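Local coordinates for protein 2,5-dihydroxypyridine 5,6-dioxygenase (Pseudomonas putida KT2440, PDB 7CUP) that catalyses the iron-dependent, dioxygen-consuming ring opening of 2,5-dihydroxypyridine to N-formylmaleamate during aerobic nicotinate breakdown, at residues V21-S35 against L91-L103. Residues are numbered along the deposited sequence; the frame is centred on the assembly and turned at random.
Sequences VDETQSVAVLKSHYS and LEAADLVVDTMML
S26 and D95 bind each other in both directions where the two strands begin. S26 N donates to D95 OD2 (2.8 Å), on the lone pair turned away from the other carboxylate oxygen, and S26 O takes two amides in return, D95 N from a tilt and L96 N almost in line with the C=O. The Q25 side-chain amide stacks on the D95 carboxylate, the planes 23° apart, while Q25 OE1 is bonded to R118 and a water links D95 OD2 to T24 O. From there strands 26-31 and 96-99 run parallel, with A28 N to L96 O, V98 N to A28 O (2.8 Å) and L30 N to V98 O satisfying the facing amides. These are neighbouring strands of a five-stranded parallel sheet, strand 53-58 flanking 26-31 on its other edge and strand 118-121 flanking 96-99. V27 and V98 meet on the side facing helix 37-49, where V29 touches A43; A28 and L30 lie on the reverse with L91 and V97. M101, bent at chi3, lays SD 3.8 Å from L30 CG. At the C-terminal ends L30 O is gripped twice by T100, through N and through OG1; a chi1 of 70° brings T100 OG1 within 2.7 Å of L30 O. Beyond, S35 OG accepts from S32 N and donates to T100 O from above the carbonyl plane, and Y34 OH gives a 2.6 Å bond to M101 O on a lone pair. D99 holds the loop after strand 96-99: OD1 accepts M101 N, closing an Asx turn, and also M102 N, while OD2 takes L103 N. Replacing D99 by an alanine would probably leave those three amides without these acceptors and let L103 shift from L30, whose CD2 sits tightly 3.4 Å from L103 CD1.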
loop_
_atom_site.group_PDB
_atom_site.type_symbol
_atom_site.label_atom_id
_atom_site.label_comp_id
_atom_site.label_asym_id
_atom_site.label_seq_id
_atom_site.Cartn_x
_atom_site.Cartn_y
_atom_site.Cartn_z
ATOM N N VAL A 21 16.393 21.274 18.612
ATOM C CA VAL A 21 16.783 20.903 17.227
ATOM C C VAL A 21 16.833 22.179 16.400
ATOM O O VAL A 21 15.888 22.953 16.454
ATOM C CB VAL A 21 15.808 19.899 16.619
ATOM C CG1 VAL A 21 16.077 19.685 15.155
ATOM C CG2 VAL A 21 15.824 18.602 17.397
ATOM N N ASP A 22 17.909 22.371 15.652
ATOM C CA ASP A 22 18.074 23.497 14.696
ATOM C C ASP A 22 19.073 23.039 13.643
ATOM O O ASP A 22 19.440 21.849 13.636
ATOM C CB ASP A 22 18.510 24.790 15.409
ATOM C CG ASP A 22 19.829 24.658 16.153
ATOM O OD1 ASP A 22 20.688 23.855 15.726
ATOM O OD2 ASP A 22 19.956 25.309 17.208
ATOM N N GLU A 23 19.539 23.965 12.826
ATOM C CA GLU A 23 20.413 23.676 11.669
ATOM C C GLU A 23 21.749 23.111 12.152
ATOM O O GLU A 23 22.468 22.619 11.317
ATOM C CB GLU A 23 20.600 24.925 10.798
ATOM C CG GLU A 23 21.534 25.967 11.383
ATOM C CD GLU A 23 20.974 26.793 12.533
ATOM O OE1 GLU A 23 19.725 26.846 12.696
ATOM O OE2 GLU A 23 21.783 27.391 13.274
ATOM N N THR A 24 22.117 23.176 13.428
ATOM C CA THR A 24 23.438 22.614 13.843
ATOM C C THR A 24 23.267 21.113 14.137
ATOM O O THR A 24 24.267 20.399 14.379
ATOM C CB THR A 24 23.992 23.409 15.027
ATOM O OG1 THR A 24 23.167 23.151 16.168
ATOM C CG2 THR A 24 23.970 24.891 14.750
ATOM N N GLN A 25 22.029 20.629 14.138
ATOM C CA GLN A 25 21.737 19.347 14.808
ATOM C C GLN A 25 21.458 18.249 13.775
ATOM O O GLN A 25 20.969 18.533 12.666
ATOM C CB GLN A 25 20.581 19.530 15.766
ATOM C CG GLN A 25 20.807 20.561 16.854
ATOM C CD GLN A 25 21.697 20.024 17.932
ATOM O OE1 GLN A 25 21.266 19.235 18.784
ATOM N NE2 GLN A 25 22.953 20.443 17.879
ATOM N N SER A 26 21.732 17.011 14.172
ATOM C CA SER A 26 21.370 15.790 13.416
ATOM C C SER A 26 20.314 15.007 14.192
ATOM O O SER A 26 20.452 14.805 15.421
ATOM C CB SER A 26 22.579 14.979 13.128
ATOM O OG SER A 26 23.352 15.655 12.151
ATOM N N VAL A 27 19.267 14.622 13.495
ATOM C CA VAL A 27 18.148 13.825 14.070
ATOM C C VAL A 27 18.124 12.458 13.386
ATOM O O VAL A 27 18.084 12.404 12.133
ATOM C CB VAL A 27 16.814 14.557 13.876
ATOM C CG1 VAL A 27 15.657 13.702 14.377
ATOM C CG2 VAL A 27 16.822 15.930 14.531
ATOM N N ALA A 28 18.099 11.393 14.172
ATOM C CA ALA A 28 17.795 10.028 13.713
ATOM C C ALA A 28 16.387 9.669 14.183
ATOM O O ALA A 28 16.088 9.802 15.392
ATOM C CB ALA A 28 18.834 9.074 14.240
ATOM N N VAL A 29 15.557 9.231 13.246
ATOM C CA VAL A 29 14.195 8.710 13.526
ATOM C C VAL A 29 14.300 7.187 13.518
ATOM O O VAL A 29 14.563 6.607 12.452
ATOM C CB VAL A 29 13.125 9.237 12.557
ATOM C CG1 VAL A 29 11.758 8.695 12.956
ATOM C CG2 VAL A 29 13.110 10.752 12.525
ATOM N N LEU A 30 14.216 6.600 14.712
ATOM C CA LEU A 30 14.341 5.139 14.939
ATOM C C LEU A 30 12.964 4.494 14.798
ATOM O O LEU A 30 11.989 4.966 15.443
ATOM C CB LEU A 30 14.898 4.902 16.330
ATOM C CG LEU A 30 14.952 3.431 16.718
ATOM C CD1 LEU A 30 15.827 2.624 15.754
ATOM C CD2 LEU A 30 15.417 3.308 18.148
ATOM N N LYS A 31 12.873 3.479 13.962
ATOM C CA LYS A 31 11.576 2.792 13.728
ATOM C C LYS A 31 11.796 1.292 13.553
ATOM O O LYS A 31 12.936 0.878 13.322
ATOM C CB LYS A 31 10.880 3.360 12.483
ATOM C CG LYS A 31 11.686 3.243 11.202
ATOM C CD LYS A 31 10.926 3.704 9.990
ATOM C CE LYS A 31 11.652 3.429 8.700
ATOM N NZ LYS A 31 10.758 3.712 7.559
ATOM N N SER A 32 10.701 0.537 13.628
ATOM C CA SER A 32 10.622 -0.909 13.301
ATOM C C SER A 32 9.336 -1.147 12.503
ATOM O O SER A 32 8.682 -0.167 12.187
ATOM C CB SER A 32 10.704 -1.747 14.569
ATOM O OG SER A 32 10.903 -3.121 14.250
ATOM N N HIS A 33 8.992 -2.388 12.144
ATOM C CA HIS A 33 7.863 -2.629 11.196
ATOM C C HIS A 33 6.527 -2.170 11.812
ATOM O O HIS A 33 5.630 -1.783 11.079
ATOM C CB HIS A 33 7.790 -4.096 10.786
ATOM C CG HIS A 33 7.179 -4.961 11.831
ATOM N ND1 HIS A 33 7.959 -5.693 12.716
ATOM C CD2 HIS A 33 5.892 -5.232 12.133
ATOM C CE1 HIS A 33 7.150 -6.362 13.532
ATOM N NE2 HIS A 33 5.887 -6.085 13.203
ATOM N N TYR A 34 6.410 -2.143 13.136
ATOM C CA TYR A 34 5.157 -1.812 13.849
ATOM C C TYR A 34 5.054 -0.313 14.172
ATOM O O TYR A 34 4.048 0.078 14.781
ATOM C CB TYR A 34 5.090 -2.657 15.121
ATOM C CG TYR A 34 6.293 -2.524 16.027
ATOM C CD1 TYR A 34 6.320 -1.554 17.020
ATOM C CD2 TYR A 34 7.393 -3.376 15.925
ATOM C CE1 TYR A 34 7.404 -1.420 17.873
ATOM C CE2 TYR A 34 8.453 -3.288 16.815
ATOM C CZ TYR A 34 8.478 -2.279 17.756
ATOM O OH TYR A 34 9.524 -2.128 18.624
ATOM N N SER A 35 6.008 0.523 13.771
ATOM C CA SER A 35 5.997 1.981 14.051
ATOM C C SER A 35 4.912 2.651 13.203
ATOM O O SER A 35 4.733 2.242 12.061
ATOM C CB SER A 35 7.335 2.599 13.764
ATOM O OG SER A 35 8.323 2.096 14.654
ATOM N N LEU A 91 22.776 5.464 16.044
ATOM C CA LEU A 91 21.958 6.380 16.878
ATOM C C LEU A 91 22.865 7.367 17.626
ATOM O O LEU A 91 22.502 8.545 17.694
ATOM C CB LEU A 91 21.122 5.536 17.837
ATOM C CG LEU A 91 20.150 4.579 17.148
ATOM C CD1 LEU A 91 19.425 3.729 18.171
ATOM C CD2 LEU A 91 19.134 5.324 16.296
ATOM N N GLU A 92 23.999 6.907 18.162
ATOM C CA GLU A 92 25.012 7.778 18.838
ATOM C C GLU A 92 25.521 8.884 17.911
ATOM O O GLU A 92 25.914 9.954 18.417
ATOM C CB GLU A 92 26.183 6.929 19.327
ATOM C CG GLU A 92 25.797 6.107 20.513
ATOM C CD GLU A 92 26.907 5.220 21.040
ATOM O OE1 GLU A 92 28.009 5.206 20.472
ATOM O OE2 GLU A 92 26.659 4.571 22.038
ATOM N N ALA A 93 25.518 8.632 16.605
ATOM C CA ALA A 93 25.910 9.623 15.571
ATOM C C ALA A 93 25.017 10.852 15.644
ATOM O O ALA A 93 25.508 11.929 15.330
ATOM C CB ALA A 93 25.865 9.006 14.188
ATOM N N ALA A 94 23.742 10.693 16.012
ATOM C CA ALA A 94 22.730 11.774 16.001
ATOM C C ALA A 94 22.884 12.670 17.234
ATOM O O ALA A 94 23.312 12.179 18.299
ATOM C CB ALA A 94 21.344 11.170 15.961
ATOM N N ASP A 95 22.418 13.916 17.155
ATOM C CA ASP A 95 22.260 14.754 18.369
ATOM C C ASP A 95 21.000 14.308 19.125
ATOM O O ASP A 95 20.999 14.290 20.357
ATOM C CB ASP A 95 22.232 16.227 17.998
ATOM C CG ASP A 95 23.574 16.672 17.434
ATOM O OD1 ASP A 95 24.563 16.672 18.204
ATOM O OD2 ASP A 95 23.618 16.944 16.229
ATOM N N LEU A 96 19.949 13.969 18.401
ATOM C CA LEU A 96 18.635 13.620 18.999
ATOM C C LEU A 96 18.084 12.407 18.255
ATOM O O LEU A 96 18.171 12.386 17.003
ATOM C CB LEU A 96 17.678 14.805 18.876
ATOM C CG LEU A 96 16.316 14.581 19.552
ATOM C CD1 LEU A 96 15.912 15.785 20.405
ATOM C CD2 LEU A 96 15.242 14.303 18.537
ATOM N N VAL A 97 17.604 11.411 18.986
ATOM C CA VAL A 97 16.900 10.232 18.401
ATOM C C VAL A 97 15.423 10.418 18.719
ATOM O O VAL A 97 15.136 10.721 19.900
ATOM C CB VAL A 97 17.447 8.913 18.979
ATOM C CG1 VAL A 97 16.634 7.714 18.499
ATOM C CG2 VAL A 97 18.924 8.753 18.635
ATOM N N VAL A 98 14.554 10.383 17.696
ATOM C CA VAL A 98 13.086 10.224 17.903
ATOM C C VAL A 98 12.812 8.731 17.890
ATOM O O VAL A 98 12.920 8.133 16.840
ATOM C CB VAL A 98 12.251 10.915 16.822
ATOM C CG1 VAL A 98 10.785 10.685 17.083
ATOM C CG2 VAL A 98 12.580 12.395 16.747
ATOM N N ASP A 99 12.477 8.152 19.022
ATOM C CA ASP A 99 12.204 6.701 19.106
ATOM C C ASP A 99 10.701 6.465 18.896
ATOM O O ASP A 99 9.894 6.811 19.766
ATOM C CB ASP A 99 12.780 6.199 20.430
ATOM C CG ASP A 99 12.483 4.747 20.720
ATOM O OD1 ASP A 99 11.956 4.071 19.798
ATOM O OD2 ASP A 99 12.730 4.338 21.874
ATOM N N THR A 100 10.338 5.859 17.770
ATOM C CA THR A 100 8.957 5.415 17.455
ATOM C C THR A 100 8.841 3.897 17.571
ATOM O O THR A 100 7.828 3.363 17.093
ATOM C CB THR A 100 8.557 5.853 16.043
ATOM O OG1 THR A 100 9.297 5.122 15.055
ATOM C CG2 THR A 100 8.789 7.324 15.812
ATOM N N MET A 101 9.788 3.207 18.211
ATOM C CA MET A 101 9.718 1.721 18.353
ATOM C C MET A 101 9.796 1.272 19.827
ATOM O O MET A 101 9.578 0.064 20.051
ATOM C CB MET A 101 10.808 1.014 17.536
ATOM C CG MET A 101 12.182 1.054 18.140
ATOM S SD MET A 101 13.369 0.035 17.196
ATOM C CE MET A 101 13.157 -1.555 17.963
ATOM N N MET A 102 10.123 2.171 20.771
ATOM C CA MET A 102 10.058 1.927 22.241
ATOM C C MET A 102 11.251 1.067 22.633
ATOM O O MET A 102 11.048 -0.103 22.954
ATOM C CB MET A 102 8.770 1.197 22.630
ATOM C CG MET A 102 7.819 2.007 23.444
ATOM S SD MET A 102 8.354 2.097 25.138
ATOM C CE MET A 102 7.750 0.529 25.743
ATOM N N LEU A 103 12.450 1.625 22.519
ATOM C CA LEU A 103 13.688 1.032 23.061
ATOM C C LEU A 103 13.538 1.068 24.570
ATOM O O LEU A 103 13.578 2.168 25.122
ATOM C CB LEU A 103 14.912 1.873 22.687
ATOM C CG LEU A 103 15.493 1.677 21.303
ATOM C CD1 LEU A 103 16.764 2.495 21.213
ATOM C CD2 LEU A 103 15.761 0.210 20.996
HETATM O O HOH W 1 25.107 17.614 14.231
#